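Histidine acid phosphatase (PDB 4ARU) belongs to branch 2 of the histidine phosphatase superfamily and has an alpha/beta fold in which helices pack on a central mixed beta-sheet. Local coordinates at residues G72-D77 / N298-I303; G62-R67 / A335-R340; P80-V85 / C110-H115; V14-H19 / Q276-A281; V87-D90 / T95-T98. All coordinates share one frame; numbering follows the deposited sequence. Where two conformers were deposited one is given.

Interaction 1: residues G72-D77 / N298-I303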
# COMPACT_ATOMS: atom_id res chain seq x y z
N GLY A 72 22.18 13.00 5.27
CA GLY A 72 23.52 12.41 5.39
C GLY A 72 23.61 10.91 5.19
O GLY A 72 24.69 10.30 5.33
N LEU A 73 22.48 10.32 4.79
CA LEU A 73 22.37 8.89 4.65
C LEU A 73 22.96 8.42 3.31
O LEU A 73 23.60 7.34 3.26
CB LEU A 73 20.90 8.52 4.83
CG LEU A 73 20.66 7.02 5.00
CD1 LEU A 73 21.35 6.47 6.24
CD2 LEU A 73 19.17 6.75 4.95
N LEU A 74 22.79 9.18 2.23
CA LEU A 74 23.40 8.92 0.90
C LEU A 74 24.32 10.06 0.45
O LEU A 74 24.13 11.16 0.91
CB LEU A 74 22.30 8.87 -0.15
CG LEU A 74 21.40 7.65 -0.09
CD1 LEU A 74 20.32 7.88 -1.14
CD2 LEU A 74 22.23 6.41 -0.39
N PRO A 75 25.22 9.82 -0.56
CA PRO A 75 26.16 10.85 -1.01
C PRO A 75 25.48 11.94 -1.80
O PRO A 75 24.43 11.69 -2.44
CB PRO A 75 27.15 10.06 -1.91
CG PRO A 75 26.38 8.88 -2.39
CD PRO A 75 25.39 8.55 -1.31
N LYS A 76 26.04 13.16 -1.75
CA LYS A 76 25.33 14.31 -2.33
C LYS A 76 25.43 14.29 -3.87
O LYS A 76 24.57 14.86 -4.57
CB LYS A 76 25.87 15.66 -1.84
CG LYS A 76 25.79 15.93 -0.33
CD LYS A 76 24.38 16.12 0.18
CE LYS A 76 24.37 16.79 1.55
NZ LYS A 76 24.98 15.95 2.63
N ASP A 77 26.45 13.62 -4.39
CA ASP A 77 26.57 13.44 -5.83
C ASP A 77 27.04 12.03 -6.17
O ASP A 77 27.72 11.36 -5.38
CB ASP A 77 27.53 14.48 -6.43
CG ASP A 77 26.99 15.91 -6.33
OD1 ASP A 77 26.01 16.22 -7.04
OD2 ASP A 77 27.55 16.71 -5.54
N ASN A 298 23.88 -1.94 5.07
CA ASN A 298 22.74 -1.42 4.31
C ASN A 298 22.17 -0.20 4.99
O ASN A 298 22.04 -0.22 6.23
CB ASN A 298 21.66 -2.49 4.18
CG ASN A 298 20.43 -1.98 3.47
OD1 ASN A 298 19.43 -1.57 4.11
ND2 ASN A 298 20.53 -1.86 2.18
N LYS A 299 21.90 0.84 4.21
CA LYS A 299 21.30 2.08 4.69
C LYS A 299 19.84 2.27 4.23
O LYS A 299 19.05 2.94 4.93
CB LYS A 299 22.12 3.27 4.21
CG LYS A 299 23.59 3.27 4.60
CD LYS A 299 23.74 3.11 6.09
CE LYS A 299 25.22 3.16 6.53
NZ LYS A 299 25.72 4.55 6.57
N ILE A 300 19.50 1.75 3.06
CA ILE A 300 18.19 1.92 2.50
C ILE A 300 17.72 0.55 2.01
O ILE A 300 18.36 -0.06 1.14
CB ILE A 300 18.17 2.91 1.33
CG1 ILE A 300 18.66 4.32 1.78
CG2 ILE A 300 16.76 2.99 0.71
CD1 ILE A 300 19.05 5.16 0.60
N LEU A 301 16.62 0.09 2.57
CA LEU A 301 15.96 -1.16 2.19
C LEU A 301 14.61 -0.75 1.62
O LEU A 301 13.78 -0.20 2.33
CB LEU A 301 15.83 -2.12 3.36
CG LEU A 301 14.94 -3.35 3.18
CD1 LEU A 301 15.42 -4.17 2.00
CD2 LEU A 301 14.84 -4.20 4.42
N PHE A 302 14.40 -0.98 0.32
CA PHE A 302 13.16 -0.65 -0.37
C PHE A 302 12.47 -1.99 -0.70
O PHE A 302 13.06 -2.84 -1.41
CB PHE A 302 13.46 0.15 -1.64
CG PHE A 302 12.26 0.59 -2.40
CD1 PHE A 302 11.73 -0.21 -3.40
CD2 PHE A 302 11.66 1.83 -2.17
CE1 PHE A 302 10.66 0.23 -4.17
CE2 PHE A 302 10.57 2.25 -2.94
CZ PHE A 302 10.07 1.43 -3.93
N ILE A 303 11.22 -2.12 -0.26
CA ILE A 303 10.45 -3.30 -0.41
C ILE A 303 9.26 -2.95 -1.29
O ILE A 303 8.40 -2.11 -0.89
CB ILE A 303 9.99 -3.86 0.95
CG1 ILE A 303 11.17 -4.13 1.89
CG2 ILE A 303 9.15 -5.12 0.73
CD1 ILE A 303 10.76 -4.50 3.31
O HOH W 1 25.72 6.95 5.40
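With CG1 anti to the carbonyl carbon (chi1 -60°) and chi2 extended, I300 presents CD1 to L74. L73 has CG anti to the backbone N (chi1 -168°), which carries its two methyls toward K299 and I300. The I300 CD1 methyl pushes into the branch point of L74. I300 CD1 lies 3.5 Å from both L74 CD1 and L74 CG, with CD2 hardly farther. This is tighter than usual van der Waals contact. The two side chains meet at about a right angle. L73 splits its contacts: CD1 lies over the aliphatic part of K299, 3.9 Å from K299 CB, while CD2 rests 4.0 Å from I300 CG1. K299 bends at chi2 and chi4, and its ammonium reaches one water. That water accepts from K299 NZ (2.7 Å) and donates to L73 O (3.0 Å). No direct hydrogen bond joins the segments; the water is the polar link beside an apolar contact. G72 ends helix 51-70 with a Schellman motif, and the loop then passes beside the start of strand 300-305. F68 of that helix packs on L73, L74 and I300, and L10 and V13 of strand 9-18 pack on L73.

Interaction 2: residues G62-R67 / A335-R340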
# COMPACT_ATOMS: atom_id res chain seq x y z
N GLY A 62 13.86 9.88 -7.07
CA GLY A 62 14.59 11.17 -7.07
C GLY A 62 14.30 11.96 -5.81
O GLY A 62 15.20 12.60 -5.28
N PHE A 63 13.06 11.94 -5.35
CA PHE A 63 12.72 12.65 -4.12
C PHE A 63 13.42 12.00 -2.93
O PHE A 63 14.02 12.70 -2.09
CB PHE A 63 11.21 12.65 -3.90
CG PHE A 63 10.81 13.30 -2.60
CD1 PHE A 63 10.94 14.68 -2.44
CD2 PHE A 63 10.43 12.53 -1.51
CE1 PHE A 63 10.62 15.29 -1.22
CE2 PHE A 63 10.12 13.12 -0.30
CZ PHE A 63 10.22 14.51 -0.17
N TYR A 64 13.35 10.69 -2.86
CA TYR A 64 14.04 9.95 -1.81
C TYR A 64 15.54 10.24 -1.80
O TYR A 64 16.15 10.43 -0.74
CB TYR A 64 13.82 8.43 -1.92
CG TYR A 64 12.45 7.91 -1.60
CD1 TYR A 64 11.83 8.15 -0.39
CD2 TYR A 64 11.78 7.12 -2.53
CE1 TYR A 64 10.54 7.63 -0.16
CE2 TYR A 64 10.52 6.60 -2.28
CZ TYR A 64 9.91 6.89 -1.13
OH TYR A 64 8.63 6.28 -0.97
N ARG A 65 16.13 10.32 -2.99
CA ARG A 65 17.55 10.69 -3.09
C ARG A 65 17.81 12.04 -2.43
O ARG A 65 18.72 12.16 -1.59
CB ARG A 65 18.05 10.68 -4.55
CG ARG A 65 19.51 11.09 -4.71
CD ARG A 65 20.40 10.25 -3.80
NE ARG A 65 21.84 10.51 -3.91
CZ ARG A 65 22.64 10.02 -4.87
NH1 ARG A 65 22.17 9.22 -5.83
NH2 ARG A 65 23.93 10.32 -4.86
N GLU A 66 17.00 13.05 -2.75
CA GLU A 66 17.22 14.38 -2.20
C GLU A 66 17.02 14.35 -0.69
O GLU A 66 17.81 14.99 0.02
CB GLU A 66 16.28 15.40 -2.81
CG GLU A 66 16.54 15.77 -4.25
CD GLU A 66 15.95 17.12 -4.68
OE1 GLU A 66 15.74 18.03 -3.86
OE2 GLU A 66 15.73 17.28 -5.90
N ARG A 67 16.00 13.65 -0.19
CA ARG A 67 15.68 13.66 1.24
C ARG A 67 16.82 12.96 1.98
O ARG A 67 17.35 13.47 2.98
CB ARG A 67 14.36 12.91 1.47
CG ARG A 67 13.97 12.66 2.93
CD ARG A 67 12.62 11.94 2.89
NE ARG A 67 12.10 11.42 4.17
CZ ARG A 67 10.89 11.69 4.68
NH1 ARG A 67 10.00 12.50 4.07
NH2 ARG A 67 10.55 11.12 5.84
N ALA A 335 4.28 4.97 0.16
CA ALA A 335 5.08 4.09 0.92
C ALA A 335 5.09 4.45 2.40
O ALA A 335 5.13 5.67 2.74
CB ALA A 335 6.49 4.08 0.40
N LEU A 336 5.14 3.43 3.25
CA LEU A 336 5.50 3.63 4.63
C LEU A 336 7.02 3.68 4.72
O LEU A 336 7.74 2.71 4.35
CB LEU A 336 5.02 2.49 5.51
CG LEU A 336 3.52 2.42 5.73
CD1 LEU A 336 3.17 1.09 6.40
CD2 LEU A 336 3.07 3.64 6.54
N VAL A 337 7.52 4.75 5.27
CA VAL A 337 8.94 4.97 5.42
C VAL A 337 9.23 4.93 6.90
O VAL A 337 8.87 5.83 7.66
CB VAL A 337 9.38 6.31 4.81
CG1 VAL A 337 10.88 6.51 4.99
CG2 VAL A 337 8.96 6.40 3.33
N PHE A 338 9.95 3.90 7.28
CA PHE A 338 10.39 3.68 8.66
C PHE A 338 11.83 4.12 8.80
O PHE A 338 12.70 3.64 8.06
CB PHE A 338 10.30 2.21 9.06
CG PHE A 338 8.94 1.64 9.06
CD1 PHE A 338 8.33 1.18 7.91
CD2 PHE A 338 8.31 1.39 10.30
CE1 PHE A 338 7.08 0.64 7.95
CE2 PHE A 338 7.06 0.79 10.34
CZ PHE A 338 6.43 0.46 9.14
N GLU A 339 12.12 5.04 9.72
CA GLU A 339 13.44 5.64 9.89
C GLU A 339 13.96 5.28 11.24
O GLU A 339 13.30 5.51 12.25
CB GLU A 339 13.36 7.15 9.76
CG GLU A 339 12.93 7.58 8.38
CD GLU A 339 12.87 9.08 8.14
OE1 GLU A 339 12.88 9.87 9.09
OE2 GLU A 339 12.79 9.44 6.94
N ARG A 340 15.19 4.80 11.26
CA ARG A 340 15.93 4.54 12.50
C ARG A 340 16.82 5.72 12.76
O ARG A 340 17.77 5.96 12.03
CB ARG A 340 16.78 3.25 12.43
CG ARG A 340 17.69 3.04 13.62
CD ARG A 340 18.78 2.02 13.34
NE ARG A 340 19.79 1.99 14.35
CZ ARG A 340 19.79 1.24 15.48
NH1 ARG A 340 18.86 0.34 15.73
NH2 ARG A 340 20.78 1.36 16.35
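Helix 51-70 packs on the central sheet here, over strand 335-342. The short segments run nearly parallel, 18° apart, but their axes stay 13.4 Å apart. Long side chains therefore span the distance. Y64 and R67, one helical turn apart, meet alternate strand residues A335, V337 and E339, which all point toward the helix. The Y64 hydroxyl oxygen OH sits 3.4 Å from the A335 CB methyl. Y64 CE1 touches V337 CG2 at 4.0 Å, with the methyl placed obliquely to the ring. R67 reaches farther, with a chain extended from CG to NE. R67 NH2 gives E339 OE2 a nearly straight hydrogen bond of 3.0 Å, the main link of a salt bridge. R67 NE adds a weak bond of 3.5 Å to E339 OE2 as well. OE2 lies in the guanidinium plane, yet NH2 meets it from above the carboxylate plane, and the two planes are 67° apart. The second oxygen, E339 OE1, accepts from W341 NE1, so both ends of this buried carboxylate have a donor. Strand 335-342 lies between strands 9-18 and 348-356 in the sheet, and I15 and V13 of the former fill in beside A335 and V337.

Interaction 3: residues P80-V85 / C110-H115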
# COMPACT_ATOMS: atom_id res chain seq x y z
N PRO A 80 25.51 5.80 -4.97
CA PRO A 80 25.68 5.15 -3.69
C PRO A 80 26.63 3.97 -3.87
O PRO A 80 26.70 3.40 -4.96
CB PRO A 80 24.28 4.66 -3.33
CG PRO A 80 23.34 5.33 -4.28
CD PRO A 80 24.14 5.72 -5.48
N THR A 81 27.35 3.62 -2.81
CA THR A 81 28.07 2.35 -2.79
C THR A 81 27.00 1.25 -2.85
O THR A 81 25.96 1.38 -2.27
CB THR A 81 28.95 2.24 -1.56
OG1 THR A 81 29.88 1.17 -1.75
CG2 THR A 81 28.11 2.00 -0.28
N PRO A 82 27.21 0.16 -3.61
CA PRO A 82 26.05 -0.76 -3.74
C PRO A 82 25.55 -1.45 -2.46
O PRO A 82 24.38 -1.75 -2.36
CB PRO A 82 26.57 -1.78 -4.75
CG PRO A 82 27.40 -0.93 -5.63
CD PRO A 82 28.21 -0.08 -4.67
N ASP A 83 26.41 -1.65 -1.47
CA ASP A 83 26.01 -2.18 -0.15
C ASP A 83 24.96 -1.30 0.55
O ASP A 83 24.19 -1.77 1.34
CB ASP A 83 27.24 -2.23 0.77
CG ASP A 83 28.18 -3.42 0.51
OD1 ASP A 83 27.79 -4.41 -0.10
OD2 ASP A 83 29.34 -3.36 0.94
N ALA A 84 24.93 -0.03 0.21
CA ALA A 84 24.04 0.92 0.89
C ALA A 84 22.58 0.77 0.56
O ALA A 84 21.75 1.09 1.37
CB ALA A 84 24.46 2.35 0.59
N VAL A 85 22.27 0.30 -0.64
CA VAL A 85 20.92 0.27 -1.16
C VAL A 85 20.52 -1.13 -1.59
O VAL A 85 21.28 -1.80 -2.28
CB VAL A 85 20.77 1.21 -2.36
CG1 VAL A 85 19.33 1.23 -2.85
CG2 VAL A 85 21.24 2.62 -2.00
N CYS A 110 23.44 4.32 -12.16
CA CYS A 110 24.27 3.57 -11.27
C CYS A 110 23.94 2.11 -11.53
O CYS A 110 22.77 1.77 -11.75
CB CYS A 110 23.98 3.98 -9.82
SG CYS A 110 24.37 5.78 -9.60
N ASP A 111 24.94 1.25 -11.44
CA ASP A 111 24.71 -0.14 -11.83
C ASP A 111 24.22 -0.94 -10.63
O ASP A 111 24.97 -1.61 -9.92
CB ASP A 111 25.95 -0.72 -12.46
CG ASP A 111 25.66 -1.62 -13.65
OD1 ASP A 111 24.51 -2.03 -13.89
OD2 ASP A 111 26.65 -1.91 -14.32
N LEU A 112 22.92 -0.80 -10.38
CA LEU A 112 22.25 -1.46 -9.27
C LEU A 112 21.15 -2.32 -9.85
O LEU A 112 20.61 -2.02 -10.89
CB LEU A 112 21.66 -0.42 -8.34
CG LEU A 112 22.69 0.53 -7.70
CD1 LEU A 112 22.04 1.62 -6.84
CD2 LEU A 112 23.70 -0.25 -6.89
N ALA A 113 20.81 -3.40 -9.14
CA ALA A 113 19.78 -4.32 -9.60
C ALA A 113 18.97 -4.71 -8.41
O ALA A 113 19.44 -4.72 -7.29
CB ALA A 113 20.40 -5.56 -10.22
N ILE A 114 17.72 -5.07 -8.67
CA ILE A 114 16.84 -5.55 -7.60
C ILE A 114 17.07 -7.00 -7.24
O ILE A 114 17.74 -7.75 -7.96
CB ILE A 114 15.35 -5.39 -8.00
CG1 ILE A 114 14.94 -6.35 -9.10
CG2 ILE A 114 15.04 -3.95 -8.41
CD1 ILE A 114 13.43 -6.42 -9.29
N HIS A 115 16.50 -7.38 -6.11
CA HIS A 115 16.39 -8.74 -5.72
C HIS A 115 14.94 -9.16 -5.63
O HIS A 115 14.10 -8.36 -5.25
CB HIS A 115 17.05 -8.96 -4.36
CG HIS A 115 18.51 -8.66 -4.34
ND1 HIS A 115 19.00 -7.38 -4.29
CD2 HIS A 115 19.57 -9.47 -4.39
CE1 HIS A 115 20.32 -7.42 -4.30
NE2 HIS A 115 20.70 -8.68 -4.33
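A disulfide sulfur lies against a proline ring in this contact: C110 SG comes within 4.1 Å of P80 CD. C110 is bonded to C79, the residue just before P80. The covalent link thus fixes the two loops together at one end, and the ring of P80 lies close beside the bridge. The next residue is also out of the ordinary. D111 is the centre of an inverse gamma turn, closed by a weak hydrogen bond of 2.9 Å from L112 N to C110 O. After this turn, L112 points toward the 80-85 loop.

L112 makes the second contact. L112 CD2 lies 3.9 Å from P82 CB and 4.0 Å from P82 CG. The two side chains cross at about a right angle, and CD2 is the leucine atom that touches. No hydrogen bond passes between the segments. The contact is apolar and only partly buried, with P82 on its exposed side. On the first loop, A84 N bonds T81 O at 3.0 Å, a local turn that leads the chain into strand 85-89.

L74 and A107 pack on P80, and A107 also touches L112. The contact thus joins the loop that precedes strand 85-89 to the loop that follows helix 93-106. Both loops then continue into parallel neighbours of the sheet: strand 85-89 and the short strand 115-116, where H115 bonds to V87 and A89 through the backbone.

Interaction 4: residues V14-H19 / Q276-A281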
# COMPACT_ATOMS: atom_id res chain seq x y z
N VAL A 14 13.82 1.89 6.09
CA VAL A 14 13.13 0.78 5.45
C VAL A 14 11.85 1.34 4.85
O VAL A 14 11.03 1.94 5.57
CB VAL A 14 12.80 -0.35 6.44
CG1 VAL A 14 12.10 -1.49 5.68
CG2 VAL A 14 14.00 -0.77 7.23
N ILE A 15 11.68 1.16 3.56
CA ILE A 15 10.58 1.69 2.82
C ILE A 15 9.71 0.55 2.32
O ILE A 15 10.22 -0.33 1.62
CB ILE A 15 11.10 2.48 1.62
CG1 ILE A 15 12.07 3.58 2.10
CG2 ILE A 15 9.96 3.06 0.80
CD1 ILE A 15 12.74 4.35 0.99
N LEU A 16 8.44 0.53 2.70
CA LEU A 16 7.49 -0.47 2.20
C LEU A 16 6.58 0.29 1.26
O LEU A 16 5.74 1.11 1.67
CB LEU A 16 6.70 -1.13 3.36
CG LEU A 16 5.59 -2.03 2.84
CD1 LEU A 16 6.14 -3.22 2.05
CD2 LEU A 16 4.76 -2.56 3.97
N SER A 17 6.82 0.09 -0.03
CA SER A 17 6.18 0.86 -1.07
C SER A 17 5.14 0.06 -1.82
O SER A 17 5.40 -1.09 -2.18
CB SER A 17 7.22 1.31 -2.10
OG SER A 17 6.67 2.21 -3.04
N ARG A 18 4.01 0.67 -2.15
CA ARG A 18 3.15 0.07 -3.18
C ARG A 18 3.82 0.24 -4.52
O ARG A 18 4.52 1.23 -4.77
CB ARG A 18 1.81 0.75 -3.20
CG ARG A 18 0.76 0.12 -4.11
CD ARG A 18 -0.58 0.81 -3.99
NE ARG A 18 -1.51 0.20 -4.93
CZ ARG A 18 -2.52 0.81 -5.51
NH1 ARG A 18 -2.86 2.05 -5.20
NH2 ARG A 18 -3.24 0.15 -6.42
N HIS A 19 3.58 -0.70 -5.42
CA HIS A 19 3.98 -0.50 -6.80
C HIS A 19 3.33 0.71 -7.45
O HIS A 19 2.41 1.35 -6.92
CB HIS A 19 3.63 -1.74 -7.65
CG HIS A 19 2.19 -2.09 -7.62
ND1 HIS A 19 1.20 -1.36 -8.25
CD2 HIS A 19 1.55 -3.09 -6.97
CE1 HIS A 19 0.02 -1.89 -7.99
NE2 HIS A 19 0.22 -2.96 -7.23
N GLN A 276 8.06 -8.43 10.79
CA GLN A 276 9.28 -8.93 11.39
C GLN A 276 10.52 -8.46 10.62
O GLN A 276 11.54 -8.10 11.21
CB GLN A 276 9.25 -10.48 11.44
CG GLN A 276 10.28 -11.16 12.30
CD GLN A 276 9.83 -11.33 13.73
OE1 GLN A 276 8.82 -10.73 14.22
NE2 GLN A 276 10.55 -12.15 14.42
N THR A 277 10.45 -8.53 9.29
CA THR A 277 11.54 -8.10 8.43
C THR A 277 11.88 -6.61 8.63
O THR A 277 13.05 -6.24 8.77
CB THR A 277 11.19 -8.40 6.98
OG1 THR A 277 11.10 -9.81 6.84
CG2 THR A 277 12.24 -7.93 5.99
N ILE A 278 10.84 -5.79 8.67
CA ILE A 278 11.02 -4.35 8.89
C ILE A 278 11.65 -4.08 10.24
O ILE A 278 12.66 -3.34 10.37
CB ILE A 278 9.66 -3.62 8.76
CG1 ILE A 278 9.20 -3.64 7.32
CG2 ILE A 278 9.76 -2.18 9.27
CD1 ILE A 278 7.76 -3.31 7.07
N ALA A 279 11.10 -4.69 11.29
CA ALA A 279 11.63 -4.51 12.62
C ALA A 279 13.09 -4.95 12.72
O ALA A 279 13.95 -4.26 13.29
CB ALA A 279 10.79 -5.28 13.63
N HIS A 280 13.40 -6.13 12.22
CA HIS A 280 14.75 -6.62 12.20
C HIS A 280 15.70 -5.65 11.48
O HIS A 280 16.79 -5.34 11.97
CB HIS A 280 14.79 -7.99 11.52
CG HIS A 280 16.16 -8.55 11.45
ND1 HIS A 280 16.98 -8.34 10.38
CD2 HIS A 280 16.88 -9.25 12.35
CE1 HIS A 280 18.15 -8.90 10.60
NE2 HIS A 280 18.11 -9.48 11.79
N ALA A 281 15.23 -5.10 10.37
CA ALA A 281 16.06 -4.18 9.55
C ALA A 281 16.31 -2.88 10.31
O ALA A 281 17.33 -2.23 10.11
CB ALA A 281 15.43 -3.88 8.24
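This is apolar helix-on-sheet packing: V14 and L16 of strand 9-18 meet I278 and A281 of helix 264-282. The short segments run in roughly opposite directions, 157° apart, with axes 9.4 Å apart at the closest. V14 and L16 both point toward the helix, as alternate residues of a strand do, while I15 points away, into the other side of the sheet.

V14 divides its two methyls between two helix residues. V14 CG1 stands anti to the backbone N (chi1 -179°) and packs 4.0 Å from I278 CG1. V14 CG2 meets the CB methyl of A281 at 3.6 Å. A281 lies one turn after I278, so both partners of V14 lie on one side of the helix. I278 turns its CG1 anti to the carbonyl carbon and crosses V14 obliquely. I278 CD1 meets L16 CD2 at a looser 4.4 Å. F338 of strand 335-342 also packs on I278, and L301 of strand 300-305 touches A281. The helix thus lies across three neighbouring strands, with 9-18 in the middle.

R18 ends the strand and H19 follows it; both belong to the R-H-G signature of histidine phosphatases. S17 OG donates to R18 O at 2.9 Å from above the carbonyl plane. R18 NH2 and H19 NE2 each hydrogen-bond a bound L(+)-tartaric acid, probably from the crystallisation liquor.

No polar atom pairs across this contact. The backbone of strand 9-18 bonds instead to its two neighbouring strands. What joins helix to strand here is burial and the fit of methyl groups.

Interaction 5: residues V87-D90 / T95-T98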
# COMPACT_ATOMS: atom_id res chain seq x y z
N VAL A 87 16.97 -3.51 -2.80
CA VAL A 87 15.59 -3.66 -3.17
C VAL A 87 15.16 -5.12 -3.10
O VAL A 87 15.77 -5.94 -3.73
CB VAL A 87 15.26 -3.11 -4.60
CG1 VAL A 87 13.82 -3.40 -4.93
CG2 VAL A 87 15.58 -1.63 -4.71
N TRP A 88 14.09 -5.38 -2.38
CA TRP A 88 13.37 -6.66 -2.43
C TRP A 88 12.00 -6.42 -3.03
O TRP A 88 11.20 -5.71 -2.44
CB TRP A 88 13.25 -7.34 -1.07
CG TRP A 88 12.70 -8.73 -1.20
CD1 TRP A 88 11.38 -9.13 -1.06
CD2 TRP A 88 13.40 -9.87 -1.66
NE1 TRP A 88 11.25 -10.45 -1.36
CE2 TRP A 88 12.46 -10.94 -1.71
CE3 TRP A 88 14.73 -10.14 -1.96
CZ2 TRP A 88 12.83 -12.24 -2.08
CZ3 TRP A 88 15.09 -11.43 -2.29
CH2 TRP A 88 14.14 -12.46 -2.40
N ALA A 89 11.73 -6.97 -4.21
CA ALA A 89 10.44 -6.81 -4.85
C ALA A 89 9.68 -8.11 -4.85
O ALA A 89 10.28 -9.18 -4.95
CB ALA A 89 10.62 -6.37 -6.31
N ASP A 90 8.35 -8.01 -4.78
CA ASP A 90 7.52 -9.18 -5.00
C ASP A 90 7.67 -9.64 -6.44
O ASP A 90 8.21 -8.95 -7.30
CB ASP A 90 6.05 -8.88 -4.68
CG ASP A 90 5.20 -10.13 -4.40
OD1 ASP A 90 5.70 -11.27 -4.31
OD2 ASP A 90 3.97 -9.88 -4.25
N THR A 95 5.66 -5.08 -9.46
CA THR A 95 6.51 -4.83 -8.30
C THR A 95 8.02 -4.88 -8.70
O THR A 95 8.78 -4.03 -8.26
CB THR A 95 6.22 -5.84 -7.16
OG1 THR A 95 6.07 -7.16 -7.69
CG2 THR A 95 4.96 -5.50 -6.45
N ARG A 96 8.42 -5.83 -9.53
CA ARG A 96 9.79 -5.85 -9.99
C ARG A 96 10.12 -4.56 -10.72
O ARG A 96 11.18 -3.95 -10.50
CB ARG A 96 10.07 -7.07 -10.88
CG ARG A 96 10.06 -8.36 -10.11
CD ARG A 96 10.40 -9.61 -10.89
NE ARG A 96 9.31 -10.00 -11.80
CZ ARG A 96 9.27 -9.76 -13.10
NH1 ARG A 96 10.24 -9.10 -13.72
NH2 ARG A 96 8.22 -10.18 -13.78
N LYS A 97 9.24 -4.10 -11.63
CA LYS A 97 9.54 -2.92 -12.38
C LYS A 97 9.48 -1.67 -11.49
O LYS A 97 10.18 -0.67 -11.75
CB LYS A 97 8.60 -2.78 -13.55
CG LYS A 97 8.77 -3.89 -14.56
CD LYS A 97 10.05 -3.80 -15.30
CE LYS A 97 10.00 -4.75 -16.51
NZ LYS A 97 10.92 -4.25 -17.58
N THR A 98 8.65 -1.68 -10.47
CA THR A 98 8.70 -0.58 -9.49
C THR A 98 10.09 -0.52 -8.83
O THR A 98 10.64 0.54 -8.67
CB THR A 98 7.64 -0.80 -8.40
OG1 THR A 98 6.34 -0.62 -9.02
CG2 THR A 98 7.76 0.18 -7.29
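The A89 CB methyl points at the start of helix 93-106, 3.6 Å from T95 O and 3.8 Å from R96 CA. Its small size is consistent with the close approach of the backbones, with the CA atoms of A89 and R96 5.3 Å apart. D90 CB packs 3.5 Å from T95 OG1 and 4.0 Å from T95 CG2. D90 O sits over the R96 side chain, 3.4 Å from R96 CG. T95 OG1 comes within 2.8 Å of D90 O, but this pair does not count as a hydrogen bond, and none crosses between the segments.

T95 OG1 stands between its backbone N and carbonyl carbon (chi1 43°) and bonds to D92 O, just before the helix. R96, bent at chi3, bonds V91 O through NE. D90 OD2 is paired with H306 NE2, just past strand 300-305. The T95 side chain is about 6 Å from a bound L(+)-tartaric acid, probably from the crystallisation liquor.

The contact lies at the strand-to-helix corner of the beta-alpha-beta unit formed by strand 85-89, helix 93-106 and strand 115-116. Strand 85-89 lies between strands 300-305 and 115-116, and V87 packs on F102 and L103 of the helix.

From the N terminus, strand 9-18 comes first, and interaction 4 closes a long loop from 14-19 to 276-281. Helix 51-70 follows, and interaction 2 joins it to 335-340, so interactions 2 and 4 cross. The loop after this helix starts interaction 1, which ends at 298-303. Interaction 1 is nested inside interaction 2 and also crosses interaction 4. Interaction 3 closes a short loop inside interaction 1, and interaction 5 lies inside interaction 3 as a local turn from strand to helix. Interactions 1, 2, 4 and 5 reach the same central sheet. Helices 51-70, 93-106 and 264-282 are thereby tied to it, while interaction 3 joins two loops at its margin.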